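Local structure of muconate cycloisomerase (Azorhizobium caulinodans, 3MY9) at residues E336-E340 and S361-L367; R12-V16 and F68-D72; K36-L40 and W51-A55. The protein belongs to the enolase superfamily, pairing an alpha-plus-beta N-terminal domain with a TIM-barrel-like C-terminal domain that carries bound magnesium. All blocks are in the same frame, centred on the assembly; numbering follows the deposited sequence.

Contact 1. Residues E336-E340 and S361-L367; sequences EDVLE and SISEASL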
loop_
_atom_site.group_PDB
_atom_site.type_symbol
_atom_site.label_atom_id
_atom_site.label_comp_id
_atom_site.label_asym_id
_atom_site.label_seq_id
_atom_site.Cartn_x
_atom_site.Cartn_y
_atom_site.Cartn_z
ATOM N N GLU A 336 -33.426 3.163 -43.789
ATOM C CA GLU A 336 -34.356 4.301 -43.743
ATOM C C GLU A 336 -34.598 4.716 -42.291
ATOM O O GLU A 336 -34.707 3.869 -41.401
ATOM C CB GLU A 336 -35.684 3.971 -44.441
ATOM N N ASP A 337 -34.672 6.025 -42.068
ATOM C CA ASP A 337 -34.807 6.584 -40.726
ATOM C C ASP A 337 -35.980 7.566 -40.713
ATOM O O ASP A 337 -36.507 7.918 -41.766
ATOM C CB ASP A 337 -33.497 7.279 -40.323
ATOM C CG ASP A 337 -33.296 7.359 -38.810
ATOM O OD1 ASP A 337 -32.284 7.950 -38.381
ATOM O OD2 ASP A 337 -34.137 6.840 -38.045
ATOM N N VAL A 338 -36.385 7.991 -39.519
ATOM C CA VAL A 338 -37.545 8.888 -39.355
ATOM C C VAL A 338 -37.184 10.384 -39.418
ATOM O O VAL A 338 -38.068 11.227 -39.324
ATOM C CB VAL A 338 -38.293 8.602 -38.023
ATOM C CG1 VAL A 338 -38.993 7.254 -38.087
ATOM C CG2 VAL A 338 -37.320 8.662 -36.823
ATOM N N LEU A 339 -35.894 10.709 -39.560
ATOM C CA LEU A 339 -35.467 12.097 -39.717
ATOM C C LEU A 339 -35.795 12.604 -41.123
ATOM O O LEU A 339 -35.651 11.873 -42.106
ATOM C CB LEU A 339 -33.964 12.252 -39.463
ATOM C CG LEU A 339 -33.365 11.880 -38.090
ATOM C CD1 LEU A 339 -31.949 12.413 -37.962
ATOM C CD2 LEU A 339 -34.201 12.406 -36.958
ATOM N N GLU A 340 -36.253 13.853 -41.206
ATOM C CA GLU A 340 -36.429 14.542 -42.482
ATOM C C GLU A 340 -35.083 14.595 -43.214
ATOM O O GLU A 340 -35.031 14.381 -44.433
ATOM C CB GLU A 340 -37.008 15.951 -42.253
ATOM C CG GLU A 340 -37.367 16.737 -43.508
ATOM C CD GLU A 340 -38.769 16.446 -44.060
ATOM O OE1 GLU A 340 -39.764 16.547 -43.305
ATOM O OE2 GLU A 340 -38.872 16.141 -45.266
ATOM N N SER A 361 -35.295 17.124 -37.451
ATOM C CA SER A 361 -36.746 17.267 -37.519
ATOM C C SER A 361 -37.431 15.942 -37.822
ATOM O O SER A 361 -36.902 15.120 -38.567
ATOM C CB SER A 361 -37.132 18.314 -38.562
ATOM O OG SER A 361 -36.218 18.287 -39.643
ATOM N N ILE A 362 -38.614 15.759 -37.235
ATOM C CA ILE A 362 -39.424 14.561 -37.422
ATOM C C ILE A 362 -40.890 14.922 -37.579
ATOM O O ILE A 362 -41.502 15.431 -36.642
ATOM C CB ILE A 362 -39.334 13.622 -36.218
ATOM C CG1 ILE A 362 -37.903 13.111 -36.046
ATOM C CG2 ILE A 362 -40.339 12.470 -36.388
ATOM C CD1 ILE A 362 -37.719 12.230 -34.853
ATOM N N SER A 363 -41.446 14.647 -38.760
ATOM C CA SER A 363 -42.873 14.874 -39.043
ATOM C C SER A 363 -43.679 13.581 -38.880
ATOM O O SER A 363 -43.101 12.490 -38.753
ATOM C CB SER A 363 -43.055 15.425 -40.465
ATOM O OG SER A 363 -42.565 14.524 -41.454
ATOM N N GLU A 364 -45.009 13.699 -38.881
ATOM C CA GLU A 364 -45.875 12.516 -38.838
ATOM C C GLU A 364 -45.575 11.596 -40.023
ATOM O O GLU A 364 -45.448 10.384 -39.856
ATOM C CB GLU A 364 -47.365 12.898 -38.831
ATOM C CG GLU A 364 -47.884 13.395 -37.475
ATOM C CD GLU A 364 -47.851 12.322 -36.387
ATOM O OE1 GLU A 364 -48.674 11.379 -36.441
ATOM O OE2 GLU A 364 -47.004 12.435 -35.473
ATOM N N ALA A 365 -45.445 12.184 -41.210
ATOM C CA ALA A 365 -45.171 11.420 -42.424
ATOM C C ALA A 365 -43.822 10.724 -42.360
ATOM O O ALA A 365 -43.731 9.528 -42.640
ATOM C CB ALA A 365 -45.239 12.322 -43.647
ATOM N N SER A 366 -42.778 11.464 -41.981
ATOM C CA SER A 366 -41.431 10.893 -41.912
ATOM C C SER A 366 -41.410 9.698 -40.962
ATOM O O SER A 366 -40.784 8.681 -41.260
ATOM C CB SER A 366 -40.387 11.940 -41.484
ATOM O OG SER A 366 -40.372 12.125 -40.079
ATOM N N LEU A 367 -42.118 9.823 -39.838
ATOM C CA LEU A 367 -42.195 8.758 -38.837
ATOM C C LEU A 367 -43.021 7.556 -39.302
ATOM O O LEU A 367 -42.525 6.429 -39.313
ATOM C CB LEU A 367 -42.773 9.295 -37.525
ATOM C CG LEU A 367 -43.013 8.265 -36.414
ATOM C CD1 LEU A 367 -41.836 7.304 -36.262
ATOM C CD2 LEU A 367 -43.303 8.964 -35.098
#

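Contact 2. Residues R12-V16 and F68-D72; sequences RIFLV and FSALD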
loop_
_atom_site.group_PDB
_atom_site.type_symbol
_atom_site.label_atom_id
_atom_site.label_comp_id
_atom_site.label_asym_id
_atom_site.label_seq_id
_atom_site.Cartn_x
_atom_site.Cartn_y
_atom_site.Cartn_z
ATOM N N ARG A 12 -45.915 10.850 -26.162
ATOM C CA ARG A 12 -46.257 9.677 -26.946
ATOM C C ARG A 12 -45.016 8.798 -27.003
ATOM O O ARG A 12 -43.921 9.279 -27.310
ATOM C CB ARG A 12 -46.645 10.058 -28.373
ATOM C CG ARG A 12 -47.735 11.103 -28.509
ATOM C CD ARG A 12 -48.426 10.950 -29.851
ATOM N NE ARG A 12 -49.055 12.182 -30.326
ATOM C CZ ARG A 12 -48.622 12.939 -31.342
ATOM N NH1 ARG A 12 -47.527 12.625 -32.039
ATOM N NH2 ARG A 12 -49.314 14.033 -31.676
ATOM N N ILE A 13 -45.179 7.521 -26.683
ATOM C CA ILE A 13 -44.096 6.553 -26.785
ATOM C C ILE A 13 -44.404 5.669 -27.988
ATOM O O ILE A 13 -45.525 5.155 -28.115
ATOM C CB ILE A 13 -43.990 5.694 -25.516
ATOM C CG1 ILE A 13 -43.829 6.586 -24.278
ATOM C CG2 ILE A 13 -42.816 4.719 -25.623
ATOM C CD1 ILE A 13 -44.189 5.901 -22.977
ATOM N N PHE A 14 -43.421 5.515 -28.878
ATOM C CA PHE A 14 -43.588 4.721 -30.094
ATOM C C PHE A 14 -42.609 3.566 -30.108
ATOM O O PHE A 14 -41.400 3.772 -29.934
ATOM C CB PHE A 14 -43.331 5.570 -31.335
ATOM C CG PHE A 14 -44.296 6.697 -31.517
ATOM C CD1 PHE A 14 -45.432 6.534 -32.297
ATOM C CD2 PHE A 14 -44.068 7.930 -30.929
ATOM C CE1 PHE A 14 -46.317 7.573 -32.487
ATOM C CE2 PHE A 14 -44.962 8.978 -31.110
ATOM C CZ PHE A 14 -46.082 8.797 -31.894
ATOM N N LEU A 15 -43.121 2.357 -30.302
ATOM C CA LEU A 15 -42.274 1.218 -30.632
ATOM C C LEU A 15 -42.309 1.139 -32.152
ATOM O O LEU A 15 -43.387 0.966 -32.734
ATOM C CB LEU A 15 -42.797 -0.077 -29.993
ATOM C CG LEU A 15 -41.804 -1.248 -29.898
ATOM C CD1 LEU A 15 -42.421 -2.467 -29.198
ATOM C CD2 LEU A 15 -41.301 -1.634 -31.274
ATOM N N VAL A 16 -41.147 1.294 -32.791
ATOM C CA VAL A 16 -41.057 1.255 -34.254
ATOM C C VAL A 16 -40.116 0.159 -34.714
ATOM O O VAL A 16 -39.184 -0.215 -34.000
ATOM C CB VAL A 16 -40.548 2.587 -34.853
ATOM C CG1 VAL A 16 -41.479 3.715 -34.500
ATOM C CG2 VAL A 16 -39.137 2.893 -34.379
ATOM N N PHE A 68 -39.504 0.303 -23.295
ATOM C CA PHE A 68 -40.867 0.728 -23.641
ATOM C C PHE A 68 -41.819 0.777 -22.444
ATOM O O PHE A 68 -42.640 1.699 -22.326
ATOM C CB PHE A 68 -41.475 -0.175 -24.726
ATOM C CG PHE A 68 -42.831 0.285 -25.193
ATOM C CD1 PHE A 68 -42.944 1.289 -26.144
ATOM C CD2 PHE A 68 -43.992 -0.261 -24.656
ATOM C CE1 PHE A 68 -44.186 1.730 -26.569
ATOM C CE2 PHE A 68 -45.249 0.179 -25.072
ATOM C CZ PHE A 68 -45.347 1.175 -26.031
ATOM N N SER A 69 -41.735 -0.227 -21.577
ATOM C CA SER A 69 -42.597 -0.271 -20.402
ATOM C C SER A 69 -42.108 0.746 -19.373
ATOM O O SER A 69 -42.918 1.409 -18.720
ATOM C CB SER A 69 -42.672 -1.686 -19.803
ATOM O OG SER A 69 -41.386 -2.226 -19.545
ATOM N N ALA A 70 -40.788 0.883 -19.256
ATOM C CA ALA A 70 -40.197 1.830 -18.319
ATOM C C ALA A 70 -40.808 3.212 -18.499
ATOM O O ALA A 70 -41.311 3.796 -17.542
ATOM C CB ALA A 70 -38.698 1.884 -18.496
ATOM N N LEU A 71 -40.797 3.717 -19.727
ATOM C CA LEU A 71 -41.353 5.040 -20.023
ATOM C C LEU A 71 -42.855 5.108 -19.776
ATOM O O LEU A 71 -43.348 6.059 -19.161
ATOM C CB LEU A 71 -41.056 5.444 -21.472
ATOM C CG LEU A 71 -39.608 5.820 -21.820
ATOM C CD1 LEU A 71 -39.363 5.698 -23.327
ATOM C CD2 LEU A 71 -39.262 7.225 -21.328
ATOM N N ASP A 72 -43.570 4.091 -20.254
ATOM C CA ASP A 72 -45.041 4.102 -20.285
ATOM C C ASP A 72 -45.674 4.047 -18.890
ATOM O O ASP A 72 -46.683 4.718 -18.649
ATOM C CB ASP A 72 -45.562 2.946 -21.162
ATOM C CG ASP A 72 -47.074 2.998 -21.396
ATOM O OD1 ASP A 72 -47.630 4.092 -21.649
ATOM O OD2 ASP A 72 -47.710 1.924 -21.341
#

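Contact 3. Residues K36-L40 and W51-A55; sequences KRVLL and WGEAA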
loop_
_atom_site.group_PDB
_atom_site.type_symbol
_atom_site.label_atom_id
_atom_site.label_comp_id
_atom_site.label_asym_id
_atom_site.label_seq_id
_atom_site.Cartn_x
_atom_site.Cartn_y
_atom_site.Cartn_z
ATOM N N LYS A 36 -35.887 -3.009 -33.749
ATOM C CA LYS A 36 -36.955 -2.257 -33.107
ATOM C C LYS A 36 -36.346 -1.134 -32.264
ATOM O O LYS A 36 -35.280 -1.301 -31.668
ATOM C CB LYS A 36 -37.837 -3.183 -32.265
ATOM N N ARG A 37 -37.026 0.011 -32.240
ATOM C CA ARG A 37 -36.523 1.212 -31.584
ATOM C C ARG A 37 -37.629 1.882 -30.773
ATOM O O ARG A 37 -38.780 1.926 -31.196
ATOM C CB ARG A 37 -35.993 2.195 -32.635
ATOM C CG ARG A 37 -34.898 1.631 -33.568
ATOM C CD ARG A 37 -34.820 2.414 -34.864
ATOM N NE ARG A 37 -34.528 3.821 -34.622
ATOM C CZ ARG A 37 -34.667 4.800 -35.513
ATOM N NH1 ARG A 37 -35.100 4.548 -36.745
ATOM N NH2 ARG A 37 -34.362 6.051 -35.165
ATOM N N VAL A 38 -37.269 2.401 -29.606
ATOM C CA VAL A 38 -38.209 3.123 -28.748
ATOM C C VAL A 38 -37.968 4.616 -28.938
ATOM O O VAL A 38 -36.878 5.124 -28.622
ATOM C CB VAL A 38 -38.006 2.786 -27.244
ATOM C CG1 VAL A 38 -39.271 3.095 -26.454
ATOM C CG2 VAL A 38 -37.582 1.326 -27.054
ATOM N N LEU A 39 -38.969 5.309 -29.462
ATOM C CA LEU A 39 -38.911 6.747 -29.643
ATOM C C LEU A 39 -39.946 7.401 -28.738
ATOM O O LEU A 39 -41.059 6.896 -28.577
ATOM C CB LEU A 39 -39.174 7.116 -31.097
ATOM C CG LEU A 39 -38.579 6.189 -32.143
ATOM C CD1 LEU A 39 -39.170 6.524 -33.501
ATOM C CD2 LEU A 39 -37.052 6.265 -32.142
ATOM N N LEU A 40 -39.562 8.524 -28.148
ATOM C CA LEU A 40 -40.394 9.268 -27.216
ATOM C C LEU A 40 -40.564 10.664 -27.772
ATOM O O LEU A 40 -39.586 11.314 -28.130
ATOM C CB LEU A 40 -39.697 9.341 -25.849
ATOM C CG LEU A 40 -40.265 10.283 -24.778
ATOM C CD1 LEU A 40 -41.469 9.663 -24.085
ATOM C CD2 LEU A 40 -39.168 10.634 -23.755
ATOM N N TRP A 51 -37.742 15.264 -29.168
ATOM C CA TRP A 51 -37.648 13.824 -29.359
ATOM C C TRP A 51 -36.480 13.217 -28.594
ATOM O O TRP A 51 -35.433 13.839 -28.420
ATOM C CB TRP A 51 -37.537 13.492 -30.853
ATOM C CG TRP A 51 -38.849 13.712 -31.606
ATOM C CD1 TRP A 51 -39.309 14.878 -32.130
ATOM C CD2 TRP A 51 -39.839 12.721 -31.910
ATOM N NE1 TRP A 51 -40.526 14.679 -32.745
ATOM C CE2 TRP A 51 -40.866 13.360 -32.624
ATOM C CE3 TRP A 51 -39.944 11.345 -31.659
ATOM C CZ2 TRP A 51 -41.999 12.682 -33.065
ATOM C CZ3 TRP A 51 -41.054 10.670 -32.111
ATOM C CH2 TRP A 51 -42.075 11.340 -32.800
ATOM N N GLY A 52 -36.698 11.996 -28.123
ATOM C CA GLY A 52 -35.657 11.171 -27.545
ATOM C C GLY A 52 -35.779 9.756 -28.063
ATOM O O GLY A 52 -36.825 9.353 -28.570
ATOM N N GLU A 53 -34.700 9.005 -27.933
ATOM C CA GLU A 53 -34.650 7.627 -28.398
ATOM C C GLU A 53 -33.899 6.814 -27.364
ATOM O O GLU A 53 -32.855 7.243 -26.893
ATOM C CB GLU A 53 -33.945 7.545 -29.756
ATOM C CG GLU A 53 -33.537 6.147 -30.187
ATOM C CD GLU A 53 -33.417 6.008 -31.696
ATOM O OE1 GLU A 53 -33.119 7.020 -32.371
ATOM O OE2 GLU A 53 -33.624 4.882 -32.206
ATOM N N ALA A 54 -34.457 5.661 -27.012
ATOM C CA ALA A 54 -33.808 4.703 -26.134
ATOM C C ALA A 54 -33.160 3.622 -26.989
ATOM O O ALA A 54 -33.848 2.812 -27.611
ATOM C CB ALA A 54 -34.825 4.089 -25.162
ATOM N N ALA A 55 -31.833 3.634 -27.035
ATOM C CA ALA A 55 -31.075 2.637 -27.772
ATOM C C ALA A 55 -30.435 1.691 -26.767
ATOM O O ALA A 55 -29.605 2.120 -25.971
ATOM C CB ALA A 55 -30.005 3.305 -28.606
#

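Contact 1. Residues E336-E340 and S361-L367
Val-338 lays its CG1 methyl alongside Leu-367, the two side chains pointing the same way, with CG1 also resting over the CA of that leucine. At 3.4 Å, Val-338 CG1 and Leu-367 CD1 are pressed together more closely than two methyls normally rest. The other methyl, Val-338 CG2, meets Ile-362 CD1 at 4.1 Å, and from a neighbouring position Leu-339 brings CD2 to within 3.9 Å of Ile-362 CG1. Beta-branched and leucine side chains suit this seam, filling it close to the backbone while Trp-51 of strand 49-54 lies against both Ile-362 and Leu-367.

The polar half of the contact is built around Ser-366. Its OG donates to Val-338 O at 2.6 Å, the hydroxyl oxygen lying 23° off the plane of that carbonyl. With chi1 at 81°, OG sits between the backbone N and the carbonyl carbon, a placing that also lets it take a weak bond from Ser-363 N. Ser-363, the N-cap, accepts in turn: its OG takes Ser-366 N at 3.1 Å, which completes a capping box at the start of helix 364-370. Serine is apt at both places because a short hydroxyl can fold back on the local backbone.

Further along, Glu-340 N donates to Ser-361 O at 3.0 Å in a nearly straight bond (174°), and Leu-339 CA leans on the same oxygen. The CB of Asp-337 points away from residues 361-367; its carboxylate is held by a salt bridge to Arg-37 of the N-terminal domain.

One hydroxyl thus serves two ends: Ser-366 OG donates to a loop carbonyl and adds the weaker arm of the capping box, coupling the loop at 336-340 to the first turn of the helix. Val-338 and Ser-366 are both buried, so the bond between them probably sees little water.

Contact 2. Residues R12-V16 and F68-D72
Ile-13 makes the largest single share of this contact, and its branches divide the helix between them. Its CB lies 4.1 Å from Phe-68 CE1. From there CG2 runs to the aromatic ring, approaching it obliquely, with Ile-13 CG2 to Phe-68 CE1 at 3.4 Å and CD1 of the ring almost as near. The other branch goes toward the next turn of the helix: CG1 passes the CB of Leu-71, and the terminal Ile-13 CD1 reaches 3.5 Å from Leu-71 CB and 3.3 Å from Asp-72 N. CG2 stands anti to the backbone N and CG1 anti to the carbonyl carbon (chi1 -56°), which spreads the two arms over residues three and four apart on the helix.

Two residues further along the strand, on the same face, Leu-15 offers CB to the ring, 4.1 Å from Phe-68 CD1. The Phe-68 ring edge also comes near the carbonyl carbon of Phe-14, so a flat side chain suits a place close against the strand backbone. Asp-72 meets Ile-13 with its backbone N and CA and, a little farther off, its CB.

The segments 12-16 and 68-72 run nearly antiparallel, their axes 9.3 Å apart at closest approach. No hydrogen bond crosses between them: the union is hydrophobic, resting on shape and dispersion, with the carboxylate of Asp-72 engaged in a salt bridge to Arg-76.

Contact 3. Residues K36-L40 and W51-A55
The ionic link is between Arg-37 and Glu-53: the arginine grips the carboxylate side-on, with Arg-37 NE to Glu-53 OE2 at 2.8 Å and Arg-37 NH2 to Glu-53 OE1 at 3.2 Å. Both oxygens are met on their syn sides and lie in the guanidinium plane, while the carboxylate plane is turned 24° from it. The bend of the arginine at chi3 (59°) folds the guanidinium over to the neighbouring strand, whereas Glu-53 stays extended beyond CG to meet it. Second partners fix these groups further: Arg-37 NH1 also bonds Ser-18, and Glu-53 OE2 accepts from Trp-302.

Backbone bonds make the antiparallel ladder. Leu-40 and Gly-52 form a hydrogen-bonded pair, Leu-40 N to Gly-52 O at 2.9 Å and Gly-52 N to Leu-40 O at 3.0 Å; Ala-54 N also donates to Val-38 O.

A methyl of Leu-39, CD2, lies beside the charged Glu-53 side chain, 3.7 Å from Glu-53 CD. Apolar contacts occur on both faces: Leu-39 CB meets the edge of the Trp-51 ring at CZ3, and on the other face Val-38 CB touches Ala-54 CB at 4.0 Å. The short Ala-54 and compact Val-38 are consistent with the close packing of a helix.

That helix is 64-79, whose Ala-67 covers Val-38 and Ala-54. On the Leu-39 face lies helix 364-370, and strand 8-21 flanks strand 35-44 within the same sheet.

Overall arrangement
The three contacts gather on one side of the chain's centre around the antiparallel sheet built mainly from strands 8-21, 35-44 and 49-54, joined by short C-terminal strands. Contact 3 pairs strands 35-44 and 49-54; contact 2, its centre about 8 Å away, sets the adjoining strand 8-21 against helix 64-79. In sequence, contact 3 falls between the two segments of contact 2, and contact 1 follows much later. Contact 1 lies about 13 Å from contact 3 and 17 Å from contact 2, centre to centre. Its helix 364-370 packs on the sheet, so C-terminal chain elements fasten onto the N-terminal domain through both apolar and ionic links.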